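Local coordinates for activator of Hsp90 ATPase homologue 1/2-like C-terminal domain-containing protein (Nitrosomonas europaea, PDB 1XFS) that is of unknown function but belongs to the AHA1 family, named for activators of the Hsp90 ATPase, and may have a related role, at residues 36-41 and 158-163; 43-48 and 62-67; 10-15 and 133-138. All coordinates share one frame; numbering follows the deposited sequence.

Interaction 1 (36-41 and 158-163)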
ATOM      1  N   LYS A  36       4.265 -20.571   9.227  1.00 17.04           N
ATOM      2  CA  LYS A  36       5.095 -21.515   8.495  1.00 21.16           C
ATOM      3  C   LYS A  36       4.541 -22.934   8.470  1.00 22.46           C
ATOM      4  O   LYS A  36       5.082 -23.799   7.782  1.00 23.44           O
ATOM      5  CB  LYS A  36       6.512 -21.528   9.066  1.00 23.14           C
ATOM      6  CG  LYS A  36       6.628 -22.134  10.443  1.00 25.60           C
ATOM      7  CD  LYS A  36       8.077 -22.140  10.885  1.00 28.28           C
ATOM      8  CE  LYS A  36       8.274 -22.997  12.118  1.00 30.13           C
ATOM      9  NZ  LYS A  36       7.449 -22.542  13.263  1.00 32.08           N
ATOM     10  N   LYS A  37       3.457 -23.172   9.200  1.00 22.67           N
ATOM     11  CA  LYS A  37       2.863 -24.501   9.239  1.00 23.93           C
ATOM     12  C   LYS A  37       1.546 -24.662   8.489  1.00 23.63           C
ATOM     13  O   LYS A  37       0.934 -25.728   8.557  1.00 26.99           O
ATOM     14  CB  LYS A  37       2.668 -24.945  10.687  1.00 25.33           C
ATOM     15  CG  LYS A  37       3.965 -25.163  11.431  1.00 28.46           C
ATOM     16  CD  LYS A  37       3.707 -25.696  12.817  1.00 32.36           C
ATOM     17  CE  LYS A  37       5.002 -26.055  13.505  1.00 33.28           C
ATOM     18  NZ  LYS A  37       4.739 -26.632  14.847  1.00 36.54           N
ATOM     19  N   TRP A  38       1.105 -23.630   7.774  1.00 19.86           N
ATOM     20  CA  TRP A  38      -0.161 -23.723   7.045  1.00 18.38           C
ATOM     21  C   TRP A  38      -0.307 -22.792   5.846  1.00 16.87           C
ATOM     22  O   TRP A  38      -1.104 -23.056   4.947  1.00 14.17           O
ATOM     23  CB  TRP A  38      -1.334 -23.443   7.990  1.00 17.25           C
ATOM     24  CG  TRP A  38      -1.451 -21.983   8.377  1.00 15.08           C
ATOM     25  CD1 TRP A  38      -0.890 -21.369   9.461  1.00 15.10           C
ATOM     26  CD2 TRP A  38      -2.150 -20.958   7.653  1.00 14.58           C
ATOM     27  NE1 TRP A  38      -1.196 -20.028   9.456  1.00 14.00           N
ATOM     28  CE2 TRP A  38      -1.968 -19.748   8.358  1.00 13.31           C
ATOM     29  CE3 TRP A  38      -2.909 -20.944   6.473  1.00 12.91           C
ATOM     30  CZ2 TRP A  38      -2.522 -18.534   7.928  1.00 14.38           C
ATOM     31  CZ3 TRP A  38      -3.459 -19.738   6.042  1.00 14.93           C
ATOM     32  CH2 TRP A  38      -3.261 -18.548   6.772  1.00 12.79           C
ATOM     33  N   PHE A  39       0.457 -21.702   5.847  1.00 16.54           N
ATOM     34  CA  PHE A  39       0.392 -20.679   4.803  1.00 17.10           C
ATOM     35  C   PHE A  39       0.497 -21.178   3.366  1.00 15.90           C
ATOM     36  O   PHE A  39      -0.064 -20.569   2.455  1.00 15.35           O
ATOM     37  CB  PHE A  39       1.463 -19.617   5.074  1.00 16.58           C
ATOM     38  CG  PHE A  39       1.229 -18.317   4.366  1.00 18.09           C
ATOM     39  CD1 PHE A  39       0.103 -17.544   4.646  1.00 19.29           C
ATOM     40  CD2 PHE A  39       2.152 -17.849   3.436  1.00 19.11           C
ATOM     41  CE1 PHE A  39      -0.097 -16.317   4.010  1.00 19.40           C
ATOM     42  CE2 PHE A  39       1.959 -16.623   2.793  1.00 20.59           C
ATOM     43  CZ  PHE A  39       0.833 -15.855   3.081  1.00 19.47           C
ATOM     44  N   VAL A  40       1.220 -22.273   3.159  1.00 16.75           N
ATOM     45  CA  VAL A  40       1.352 -22.839   1.824  1.00 18.20           C
ATOM     46  C   VAL A  40       0.796 -24.258   1.839  1.00 17.33           C
ATOM     47  O   VAL A  40       0.935 -24.983   2.824  1.00 18.92           O
ATOM     48  CB  VAL A  40       2.829 -22.868   1.342  1.00 18.12           C
ATOM     49  CG1 VAL A  40       3.346 -21.440   1.197  1.00 20.30           C
ATOM     50  CG2 VAL A  40       3.691 -23.652   2.319  1.00 19.28           C
ATOM     51  N   PRO A  41       0.132 -24.661   0.751  1.00 19.93           N
ATOM     52  CA  PRO A  41      -0.450 -25.999   0.640  1.00 21.28           C
ATOM     53  C   PRO A  41       0.612 -27.062   0.403  1.00 22.81           C
ATOM     54  O   PRO A  41       1.423 -26.939  -0.514  1.00 22.06           O
ATOM     55  CB  PRO A  41      -1.405 -25.855  -0.539  1.00 21.54           C
ATOM     56  CG  PRO A  41      -0.686 -24.873  -1.416  1.00 22.79           C
ATOM     57  CD  PRO A  41      -0.208 -23.839  -0.424  1.00 20.04           C
ATOM     58  N   THR A 158      -7.783 -25.079   5.306  1.00 18.36           N
ATOM     59  CA  THR A 158      -8.035 -26.360   5.956  1.00 18.93           C
ATOM     60  C   THR A 158      -6.858 -26.703   6.867  1.00 18.13           C
ATOM     61  O   THR A 158      -7.044 -27.197   7.978  1.00 18.05           O
ATOM     62  CB  THR A 158      -8.243 -27.478   4.912  1.00 19.76           C
ATOM     63  OG1 THR A 158      -9.434 -27.204   4.164  1.00 19.29           O
ATOM     64  CG2 THR A 158      -8.380 -28.841   5.590  1.00 20.22           C
ATOM     65  N   GLN A 159      -5.645 -26.424   6.399  1.00 16.54           N
ATOM     66  CA  GLN A 159      -4.447 -26.682   7.187  1.00 16.91           C
ATOM     67  C   GLN A 159      -4.426 -25.783   8.416  1.00 17.49           C
ATOM     68  O   GLN A 159      -3.976 -26.181   9.491  1.00 17.64           O
ATOM     69  CB  GLN A 159      -3.199 -26.440   6.334  1.00 18.41           C
ATOM     70  CG  GLN A 159      -3.086 -27.410   5.171  1.00 19.19           C
ATOM     71  CD  GLN A 159      -1.924 -27.114   4.240  1.00 21.13           C
ATOM     72  OE1 GLN A 159      -1.655 -27.879   3.314  1.00 19.48           O
ATOM     73  NE2 GLN A 159      -1.235 -26.003   4.476  1.00 22.57           N
ATOM     74  N   LEU A 160      -4.916 -24.558   8.250  1.00 16.84           N
ATOM     75  CA  LEU A 160      -4.958 -23.606   9.356  1.00 16.06           C
ATOM     76  C   LEU A 160      -5.875 -24.112  10.467  1.00 16.20           C
ATOM     77  O   LEU A 160      -5.480 -24.170  11.637  1.00 16.28           O
ATOM     78  CB  LEU A 160      -5.460 -22.246   8.863  1.00 14.54           C
ATOM     79  CG  LEU A 160      -5.711 -21.174   9.927  1.00 14.51           C
ATOM     80  CD1 LEU A 160      -4.440 -20.928  10.730  1.00 13.28           C
ATOM     81  CD2 LEU A 160      -6.171 -19.883   9.255  1.00 12.70           C
ATOM     82  N   GLU A 161      -7.098 -24.479  10.101  1.00 16.69           N
ATOM     83  CA  GLU A 161      -8.056 -24.964  11.085  1.00 18.08           C
ATOM     84  C   GLU A 161      -7.514 -26.198  11.799  1.00 19.68           C
ATOM     85  O   GLU A 161      -7.681 -26.345  13.008  1.00 19.83           O
ATOM     86  CB  GLU A 161      -9.391 -25.291  10.416  1.00 20.35           C
ATOM     87  CG  GLU A 161     -10.533 -25.486  11.408  1.00 22.35           C
ATOM     88  CD  GLU A 161     -11.841 -25.844  10.738  1.00 23.32           C
ATOM     89  OE1 GLU A 161     -12.877 -25.877  11.435  1.00 24.30           O
ATOM     90  OE2 GLU A 161     -11.831 -26.103   9.515  1.00 25.95           O
ATOM     91  N   GLU A 162      -6.862 -27.079  11.049  1.00 19.96           N
ATOM     92  CA  GLU A 162      -6.299 -28.296  11.623  1.00 21.61           C
ATOM     93  C   GLU A 162      -5.201 -27.980  12.637  1.00 20.88           C
ATOM     94  O   GLU A 162      -5.105 -28.615  13.687  1.00 19.85           O
ATOM     95  CB  GLU A 162      -5.734 -29.186  10.512  1.00 24.33           C
ATOM     96  CG  GLU A 162      -5.071 -30.459  11.008  1.00 29.88           C
ATOM     97  CD  GLU A 162      -4.480 -31.280   9.879  1.00 32.92           C
ATOM     98  OE1 GLU A 162      -3.533 -30.797   9.220  1.00 34.90           O
ATOM     99  OE2 GLU A 162      -4.967 -32.407   9.647  1.00 36.20           O
ATOM    100  N   LEU A 163      -4.377 -26.990  12.313  1.00 19.35           N
ATOM    101  CA  LEU A 163      -3.281 -26.577  13.177  1.00 19.91           C
ATOM    102  C   LEU A 163      -3.754 -25.981  14.497  1.00 19.83           C
ATOM    103  O   LEU A 163      -3.284 -26.363  15.570  1.00 20.59           O
ATOM    104  CB  LEU A 163      -2.406 -25.552  12.449  1.00 19.94           C
ATOM    105  CG  LEU A 163      -1.284 -24.893  13.259  1.00 21.44           C
ATOM    106  CD1 LEU A 163      -0.221 -25.926  13.601  1.00 22.55           C
ATOM    107  CD2 LEU A 163      -0.671 -23.753  12.450  1.00 21.51           C
TER
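Apolar contacts carry most of the meeting between the loop 36-41 and helix 149-167, and Trp38 is their chief element. Its indole and the side chain of Leu160 lie side by side, pointing the same way. Leu160 CD1 sits over one ring face, 3.6 Å from the centroid of the five-membered ring of Trp38 and 9° off the ring normal, a CH-pi contact. Leu160 CB adds to this where it meets Trp38 CE3 at 3.7 Å. With Leu160 CG anti to the backbone N (chi1 173°), the branched end runs along the indole. Phe39 CD1 lies against the opposite face. Leu163, about a turn further along the helix, crosses Trp38 at roughly a right angle; Leu163 CD2 reaches Trp38 CD1 at 3.8 Å and also touches Lys37 CB at 4.0 Å.

The polar contacts gather round the amide of Gln159, whose side chain extends from the helix to the loop backbone. Gln159 NE2 donates to Val40 O over 2.9 Å in a nearly straight bond (170° at the hydrogen). The acceptor lies in the plane of the Gln159 amide, whereas the donor stands above the carbonyl plane of Val40. The other end of the amide is held too, since Gln159 OE1 accepts from Lys42 N. Trp38 NE1 donates to Gly28 O in helix 22-30, tying the indole to a second helix.

An alanine in place of Trp38 would remove the surface under Leu160 and Leu163 and the bond to Gly28, and would probably loosen the loop against the helix. The chemistry implies a division of labour: aliphatic groups on the indole supply the close fit, while one glutamine, bonding to main-chain atoms on both its oxygen and nitrogen, helps to set how the loop sits along the C-terminal helix.

Interaction 2 (43-48 and 62-67)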
ATOM      1  N   PRO A  43       2.429 -30.479  -0.794  1.00 28.75           N
ATOM      2  CA  PRO A  43       3.737 -30.722  -0.177  1.00 28.35           C
ATOM      3  C   PRO A  43       4.640 -29.499  -0.040  1.00 28.27           C
ATOM      4  O   PRO A  43       5.748 -29.599   0.492  1.00 27.94           O
ATOM      5  CB  PRO A  43       4.340 -31.795  -1.079  1.00 28.42           C
ATOM      6  CG  PRO A  43       3.809 -31.418  -2.419  1.00 29.74           C
ATOM      7  CD  PRO A  43       2.357 -31.120  -2.119  1.00 30.30           C
ATOM      8  N   TRP A  44       4.177 -28.350  -0.525  1.00 27.01           N
ATOM      9  CA  TRP A  44       4.964 -27.123  -0.418  1.00 25.73           C
ATOM     10  C   TRP A  44       5.214 -26.830   1.051  1.00 24.49           C
ATOM     11  O   TRP A  44       4.484 -27.309   1.917  1.00 24.72           O
ATOM     12  CB  TRP A  44       4.217 -25.939  -1.036  1.00 27.11           C
ATOM     13  CG  TRP A  44       4.189 -25.935  -2.521  1.00 28.10           C
ATOM     14  CD1 TRP A  44       3.639 -26.880  -3.336  1.00 28.95           C
ATOM     15  CD2 TRP A  44       4.713 -24.917  -3.380  1.00 28.41           C
ATOM     16  NE1 TRP A  44       3.784 -26.512  -4.651  1.00 28.67           N
ATOM     17  CE2 TRP A  44       4.441 -25.311  -4.707  1.00 28.75           C
ATOM     18  CE3 TRP A  44       5.388 -23.708  -3.156  1.00 28.46           C
ATOM     19  CZ2 TRP A  44       4.818 -24.538  -5.811  1.00 28.99           C
ATOM     20  CZ3 TRP A  44       5.764 -22.939  -4.253  1.00 28.93           C
ATOM     21  CH2 TRP A  44       5.476 -23.358  -5.565  1.00 29.26           C
ATOM     22  N   SER A  45       6.243 -26.038   1.330  1.00 21.55           N
ATOM     23  CA  SER A  45       6.570 -25.696   2.702  1.00 21.08           C
ATOM     24  C   SER A  45       7.182 -24.305   2.790  1.00 20.98           C
ATOM     25  O   SER A  45       7.453 -23.670   1.769  1.00 19.99           O
ATOM     26  CB  SER A  45       7.546 -26.723   3.280  1.00 21.18           C
ATOM     27  OG  SER A  45       8.740 -26.770   2.513  1.00 22.99           O
ATOM     28  N   ILE A  46       7.390 -23.835   4.016  1.00 21.45           N
ATOM     29  CA  ILE A  46       7.985 -22.521   4.244  1.00 21.78           C
ATOM     30  C   ILE A  46       9.350 -22.679   4.898  1.00 21.61           C
ATOM     31  O   ILE A  46       9.468 -23.257   5.979  1.00 23.27           O
ATOM     32  CB  ILE A  46       7.097 -21.655   5.148  1.00 21.97           C
ATOM     33  CG1 ILE A  46       5.748 -21.414   4.463  1.00 22.84           C
ATOM     34  CG2 ILE A  46       7.794 -20.331   5.448  1.00 22.12           C
ATOM     35  CD1 ILE A  46       4.801 -20.550   5.255  1.00 26.56           C
ATOM     36  N   SER A  47      10.375 -22.150   4.235  1.00 22.14           N
ATOM     37  CA  SER A  47      11.753 -22.234   4.714  1.00 21.70           C
ATOM     38  C   SER A  47      12.114 -21.087   5.649  1.00 20.84           C
ATOM     39  O   SER A  47      13.092 -21.167   6.396  1.00 22.03           O
ATOM     40  CB  SER A  47      12.714 -22.232   3.527  1.00 22.90           C
ATOM     41  OG  SER A  47      12.335 -23.210   2.570  1.00 27.73           O
ATOM     42  N   ASP A  48      11.329 -20.017   5.598  1.00 18.07           N
ATOM     43  CA  ASP A  48      11.573 -18.862   6.447  1.00 16.65           C
ATOM     44  C   ASP A  48      10.349 -17.955   6.408  1.00 14.41           C
ATOM     45  O   ASP A  48       9.626 -17.904   5.415  1.00 13.89           O
ATOM     46  CB  ASP A  48      12.802 -18.092   5.956  1.00 18.08           C
ATOM     47  CG  ASP A  48      13.394 -17.186   7.027  1.00 19.87           C
ATOM     48  OD1 ASP A  48      14.357 -16.456   6.721  1.00 23.84           O
ATOM     49  OD2 ASP A  48      12.906 -17.213   8.175  1.00 21.44           O
ATOM     50  N   VAL A  62       9.745 -17.445   2.608  1.00 15.87           N
ATOM     51  CA  VAL A  62      10.504 -18.182   1.611  1.00 14.63           C
ATOM     52  C   VAL A  62       9.753 -19.480   1.394  1.00 16.15           C
ATOM     53  O   VAL A  62       9.659 -20.311   2.296  1.00 16.13           O
ATOM     54  CB  VAL A  62      11.933 -18.507   2.076  1.00 13.62           C
ATOM     55  CG1 VAL A  62      12.640 -19.333   1.004  1.00 16.01           C
ATOM     56  CG2 VAL A  62      12.701 -17.221   2.337  1.00 16.40           C
HETATM   57  N   MSE A  63       9.191 -19.625   0.200  1.00 16.10           N
HETATM   58  CA  MSE A  63       8.431 -20.812  -0.154  1.00 19.91           C
HETATM   59  C   MSE A  63       9.298 -21.819  -0.900  1.00 19.35           C
HETATM   60  O   MSE A  63      10.121 -21.447  -1.737  1.00 19.66           O
HETATM   61  CB  MSE A  63       7.243 -20.419  -1.031  1.00 24.00           C
HETATM   62  CG  MSE A  63       6.221 -19.541  -0.334  1.00 33.71           C
HETATM   63 SE   MSE A  63       4.926 -18.843  -1.577  1.00 44.86          SE
HETATM   64  CE  MSE A  63       4.061 -20.494  -2.070  1.00 42.09           C
ATOM     65  N   GLN A  64       9.112 -23.096  -0.589  1.00 18.45           N
ATOM     66  CA  GLN A  64       9.862 -24.157  -1.247  1.00 17.69           C
ATOM     67  C   GLN A  64       8.869 -25.113  -1.896  1.00 17.07           C
ATOM     68  O   GLN A  64       7.946 -25.607  -1.238  1.00 17.83           O
ATOM     69  CB  GLN A  64      10.727 -24.910  -0.236  1.00 20.34           C
ATOM     70  CG  GLN A  64      11.645 -25.952  -0.860  1.00 20.86           C
ATOM     71  CD  GLN A  64      12.512 -26.670   0.163  1.00 23.68           C
ATOM     72  OE1 GLN A  64      13.354 -26.060   0.823  1.00 25.68           O
ATOM     73  NE2 GLN A  64      12.296 -27.975   0.308  1.00 24.32           N
ATOM     74  N   ASP A  65       9.045 -25.357  -3.190  1.00 17.15           N
ATOM     75  CA  ASP A  65       8.148 -26.258  -3.906  1.00 18.11           C
ATOM     76  C   ASP A  65       8.628 -27.699  -3.751  1.00 19.22           C
ATOM     77  O   ASP A  65       9.701 -27.941  -3.200  1.00 17.21           O
ATOM     78  CB  ASP A  65       8.047 -25.877  -5.394  1.00 20.08           C
ATOM     79  CG  ASP A  65       9.379 -25.929  -6.124  1.00 19.68           C
ATOM     80  OD1 ASP A  65      10.270 -26.680  -5.702  1.00 18.00           O
ATOM     81  OD2 ASP A  65       9.519 -25.221  -7.143  1.00 23.73           O
ATOM     82  N   PRO A  66       7.833 -28.680  -4.212  1.00 20.00           N
ATOM     83  CA  PRO A  66       8.259 -30.076  -4.079  1.00 21.12           C
ATOM     84  C   PRO A  66       9.544 -30.391  -4.830  1.00 20.34           C
ATOM     85  O   PRO A  66      10.217 -31.380  -4.537  1.00 20.05           O
ATOM     86  CB  PRO A  66       7.051 -30.858  -4.600  1.00 22.90           C
ATOM     87  CG  PRO A  66       6.442 -29.918  -5.590  1.00 24.70           C
ATOM     88  CD  PRO A  66       6.525 -28.591  -4.880  1.00 23.57           C
ATOM     89  N   GLU A  67       9.888 -29.545  -5.793  1.00 19.23           N
ATOM     90  CA  GLU A  67      11.102 -29.743  -6.580  1.00 21.21           C
ATOM     91  C   GLU A  67      12.343 -29.272  -5.822  1.00 21.18           C
ATOM     92  O   GLU A  67      13.472 -29.543  -6.233  1.00 21.41           O
ATOM     93  CB  GLU A  67      10.982 -29.002  -7.912  1.00 24.38           C
ATOM     94  CG  GLU A  67       9.995 -29.654  -8.875  1.00 29.30           C
ATOM     95  CD  GLU A  67       9.559 -28.724  -9.988  1.00 32.28           C
ATOM     96  OE1 GLU A  67       8.832 -27.750  -9.696  1.00 36.77           O
ATOM     97  OE2 GLU A  67       9.940 -28.962 -11.153  1.00 35.42           O
TER
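Residues 43-48 and 62-66 run antiparallel, their directions 159° apart, with Ser45 and Gln64 as a hydrogen-bonded pair and Ile46 and Met63 as the non-hydrogen-bonded pair next to it. Ser45 N donates to Gln64 O at 3.1 Å, and Gln64 N returns the bond to Ser45 O at 2.9 Å. At Ser47 the chain turns a corner, yet Ser47 N still bonds to Val62 O at 2.8 Å, nearly along the C=O axis. Together the strands 45-51 and 58-64 make a beta hairpin, and 45-51 is one of the two outermost strands, within this chain, of the antiparallel sheet of the Bet v 1-like fold. Beyond the paired residues, Trp44 lies across the partner segment, its CG anti to the carbonyl carbon (chi1 -74°). One face of its indole rests on two CH-pi contacts: Asp65 CB is 3.5 Å from the centroid of the Trp44 six-membered ring, and Pro66 CD is 3.8 Å from that of the five-membered ring. The Asp65 carboxylate stands almost perpendicular to the indole, and its OD1 accepts from Asn69 N. Selenomethionine Met63 bends at chi3 and brings its terminal methyl CE obliquely to Trp44 CE3 at 3.6 Å. Pro43, after a cis peptide bond, meets Pro66 CB through its CG at 3.9 Å. Ser47 OG and Gln64 OE1 are both hydrogen-bonded to Lys70 NZ.

Interaction 3 (10-15 and 133-138)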
ATOM      1  N   LEU A  10     -11.451  -8.439 -11.484  1.00 17.16           N
ATOM      2  CA  LEU A  10     -10.107  -8.380 -10.918  1.00 14.78           C
ATOM      3  C   LEU A  10      -9.888  -9.106  -9.601  1.00 14.28           C
ATOM      4  O   LEU A  10      -8.745  -9.339  -9.216  1.00 13.92           O
ATOM      5  CB  LEU A  10      -9.715  -6.916 -10.716  1.00 14.22           C
ATOM      6  CG  LEU A  10      -9.936  -5.987 -11.911  1.00 12.83           C
ATOM      7  CD1 LEU A  10      -9.719  -4.537 -11.493  1.00 16.51           C
ATOM      8  CD2 LEU A  10      -8.991  -6.385 -13.025  1.00 12.72           C
ATOM      9  N   ASP A  11     -10.965  -9.472  -8.914  1.00 12.00           N
ATOM     10  CA  ASP A  11     -10.825 -10.109  -7.609  1.00 13.78           C
ATOM     11  C   ASP A  11     -11.301 -11.544  -7.496  1.00 14.66           C
ATOM     12  O   ASP A  11     -12.220 -11.969  -8.194  1.00 15.69           O
ATOM     13  CB  ASP A  11     -11.559  -9.273  -6.557  1.00 13.88           C
ATOM     14  CG  ASP A  11     -11.178  -7.807  -6.611  1.00 14.92           C
ATOM     15  OD1 ASP A  11      -9.995  -7.526  -6.881  1.00 15.91           O
ATOM     16  OD2 ASP A  11     -12.057  -6.953  -6.380  1.00 19.06           O
ATOM     17  N   LEU A  12     -10.658 -12.285  -6.603  1.00 13.48           N
ATOM     18  CA  LEU A  12     -11.032 -13.665  -6.335  1.00 15.29           C
ATOM     19  C   LEU A  12     -11.330 -13.729  -4.841  1.00 17.33           C
ATOM     20  O   LEU A  12     -10.561 -13.208  -4.028  1.00 15.97           O
ATOM     21  CB  LEU A  12      -9.896 -14.620  -6.705  1.00 15.33           C
ATOM     22  CG  LEU A  12      -9.563 -14.699  -8.202  1.00 14.98           C
ATOM     23  CD1 LEU A  12      -8.380 -15.638  -8.413  1.00 13.31           C
ATOM     24  CD2 LEU A  12     -10.781 -15.188  -8.985  1.00 15.82           C
HETATM   25  N   MSE A  13     -12.448 -14.349  -4.475  1.00 18.12           N
HETATM   26  CA  MSE A  13     -12.823 -14.432  -3.068  1.00 22.07           C
HETATM   27  C   MSE A  13     -13.002 -15.867  -2.578  1.00 22.56           C
HETATM   28  O   MSE A  13     -13.292 -16.774  -3.358  1.00 20.90           O
HETATM   29  CB  MSE A  13     -14.116 -13.645  -2.824  1.00 28.06           C
HETATM   30  CG  MSE A  13     -14.496 -13.505  -1.352  1.00 36.89           C
HETATM   31 SE   MSE A  13     -16.083 -12.441  -1.043  1.00 50.58          SE
HETATM   32  CE  MSE A  13     -17.383 -13.867  -0.928  1.00 46.36           C
ATOM     33  N   LEU A  14     -12.820 -16.057  -1.275  1.00 22.12           N
ATOM     34  CA  LEU A  14     -12.967 -17.361  -0.642  1.00 22.21           C
ATOM     35  C   LEU A  14     -13.560 -17.174   0.751  1.00 20.10           C
ATOM     36  O   LEU A  14     -13.041 -16.397   1.547  1.00 19.39           O
ATOM     37  CB  LEU A  14     -11.605 -18.052  -0.537  1.00 24.60           C
ATOM     38  CG  LEU A  14     -11.555 -19.457   0.068  1.00 27.19           C
ATOM     39  CD1 LEU A  14     -12.372 -20.423  -0.777  1.00 28.73           C
ATOM     40  CD2 LEU A  14     -10.110 -19.921   0.145  1.00 28.62           C
ATOM     41  N   LYS A  15     -14.654 -17.872   1.044  1.00 20.00           N
ATOM     42  CA  LYS A  15     -15.281 -17.762   2.361  1.00 20.06           C
ATOM     43  C   LYS A  15     -15.315 -19.129   3.036  1.00 18.95           C
ATOM     44  O   LYS A  15     -15.702 -20.121   2.421  1.00 17.72           O
ATOM     45  CB  LYS A  15     -16.707 -17.213   2.242  1.00 23.06           C
ATOM     46  CG  LYS A  15     -17.342 -16.869   3.591  1.00 27.77           C
ATOM     47  CD  LYS A  15     -18.746 -16.294   3.440  1.00 31.00           C
ATOM     48  CE  LYS A  15     -19.739 -17.351   2.984  1.00 33.14           C
ATOM     49  NZ  LYS A  15     -19.850 -18.460   3.971  1.00 35.10           N
ATOM     50  N   ALA A 133      -8.431 -11.779  -2.907  1.00 12.52           N
ATOM     51  CA  ALA A 133      -7.158 -11.477  -3.545  1.00 12.56           C
ATOM     52  C   ALA A 133      -7.469 -10.493  -4.660  1.00 11.62           C
ATOM     53  O   ALA A 133      -8.226 -10.807  -5.585  1.00 10.94           O
ATOM     54  CB  ALA A 133      -6.522 -12.747  -4.109  1.00 13.96           C
HETATM   55  N   MSE A 134      -6.897  -9.294  -4.550  1.00 10.79           N
HETATM   56  CA  MSE A 134      -7.114  -8.224  -5.525  1.00 10.37           C
HETATM   57  C   MSE A 134      -5.990  -8.194  -6.553  1.00  9.79           C
HETATM   58  O   MSE A 134      -4.815  -8.219  -6.196  1.00  8.00           O
HETATM   59  CB  MSE A 134      -7.176  -6.868  -4.813  1.00 12.07           C
HETATM   60  CG  MSE A 134      -8.215  -6.772  -3.722  1.00 13.13           C
HETATM   61 SE   MSE A 134      -8.029  -5.075  -2.782  1.00 25.51          SE
HETATM   62  CE  MSE A 134      -8.965  -3.985  -4.013  1.00  9.74           C
ATOM     63  N   HIS A 135      -6.357  -8.143  -7.831  1.00 10.10           N
ATOM     64  CA  HIS A 135      -5.371  -8.105  -8.902  1.00 10.63           C
ATOM     65  C   HIS A 135      -5.441  -6.792  -9.668  1.00  9.72           C
ATOM     66  O   HIS A 135      -6.404  -6.042  -9.531  1.00 12.11           O
ATOM     67  CB  HIS A 135      -5.587  -9.277  -9.854  1.00  9.84           C
ATOM     68  CG  HIS A 135      -5.612 -10.598  -9.164  1.00 11.59           C
ATOM     69  ND1 HIS A 135      -6.757 -11.120  -8.607  1.00 12.28           N
ATOM     70  CD2 HIS A 135      -4.616 -11.470  -8.873  1.00 12.04           C
ATOM     71  CE1 HIS A 135      -6.466 -12.259  -7.998  1.00 11.76           C
ATOM     72  NE2 HIS A 135      -5.176 -12.489  -8.144  1.00 12.13           N
ATOM     73  N   ASN A 136      -4.423  -6.521 -10.484  1.00 13.54           N
ATOM     74  CA  ASN A 136      -4.383  -5.279 -11.237  1.00 14.04           C
ATOM     75  C   ASN A 136      -5.087  -5.327 -12.587  1.00 14.56           C
ATOM     76  O   ASN A 136      -5.531  -4.296 -13.089  1.00 15.59           O
ATOM     77  CB  ASN A 136      -2.923  -4.800 -11.402  1.00 17.03           C
ATOM     78  CG  ASN A 136      -1.991  -5.875 -11.956  1.00 19.43           C
ATOM     79  OD1 ASN A 136      -0.788  -5.864 -11.676  1.00 24.01           O
ATOM     80  ND2 ASN A 136      -2.529  -6.791 -12.753  1.00 15.76           N
ATOM     81  N   THR A 137      -5.223  -6.521 -13.155  1.00 14.19           N
ATOM     82  CA  THR A 137      -5.861  -6.677 -14.461  1.00 14.79           C
ATOM     83  C   THR A 137      -6.617  -7.999 -14.548  1.00 15.10           C
ATOM     84  O   THR A 137      -6.358  -8.928 -13.780  1.00 14.95           O
ATOM     85  CB  THR A 137      -4.816  -6.668 -15.583  1.00 14.42           C
ATOM     86  OG1 THR A 137      -3.868  -7.715 -15.348  1.00 17.97           O
ATOM     87  CG2 THR A 137      -4.085  -5.333 -15.626  1.00 16.04           C
ATOM     88  N   PRO A 138      -7.569  -8.100 -15.491  1.00 17.04           N
ATOM     89  CA  PRO A 138      -8.340  -9.338 -15.643  1.00 17.85           C
ATOM     90  C   PRO A 138      -7.425 -10.513 -15.989  1.00 18.15           C
ATOM     91  O   PRO A 138      -7.640 -11.640 -15.534  1.00 18.41           O
ATOM     92  CB  PRO A 138      -9.304  -9.005 -16.782  1.00 19.30           C
ATOM     93  CG  PRO A 138      -9.509  -7.528 -16.635  1.00 20.27           C
ATOM     94  CD  PRO A 138      -8.103  -7.041 -16.365  1.00 17.94           C
TER
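Leu10 O is gripped by two donors, both from His135: the backbone N at 3.0 Å and the ring ND1 at 2.7 Å. Both stand above the Leu10 carbonyl plane, while the oxygen lies in the plane of the imidazole, so this bond helps to fix the rotation of the ring. His135 ND1 is thus a donor, and His135 NE2 is hydrogen-bonded to His144 in helix 138-145, which holds the buried ring at both nitrogens. Next along the strands, Leu12 N bonds to Ala133 O at 3.0 Å, and Ala133 N to Leu12 O at 2.8 Å. Asp11 and Met134, a selenomethionine, form the non-hydrogen-bonded pair between; Asp11 OD1 lies 3.3 Å from Met134 CA and makes a salt bridge to Arg97 of the second subunit, which also bonds to His135 O. Leu10 CD2 presses tightly on the backbone before the helix, 3.2 Å from Thr137 C, and meets the Pro138 ring. Thr137 is the N-cap of that helix. This antiparallel pairing of the first strand, 11-18, with the last, 127-134, at one border of the sheet is characteristic of the helix-grip (Bet v 1-like) fold.

Interactions 1 and 2 are neighbours, their centres about 13 Å apart, and they touch directly. Lys36 CA packs on Ile46 CD1 at 3.4 Å, and Val40 CG1 on Met63 CE at 3.5 Å, so the loop held by the C-terminal helix also leans on the hairpin. Interaction 3 stands apart: its centre is about 21 Å from that of interaction 1, on the opposite side of the chain's centre, and about 24 Å from that of interaction 2. Interactions 2 and 3 nevertheless belong to the same sheet, one at each border strand. Interaction 3 alone of the three meets the second subunit. No active site or ligand is established.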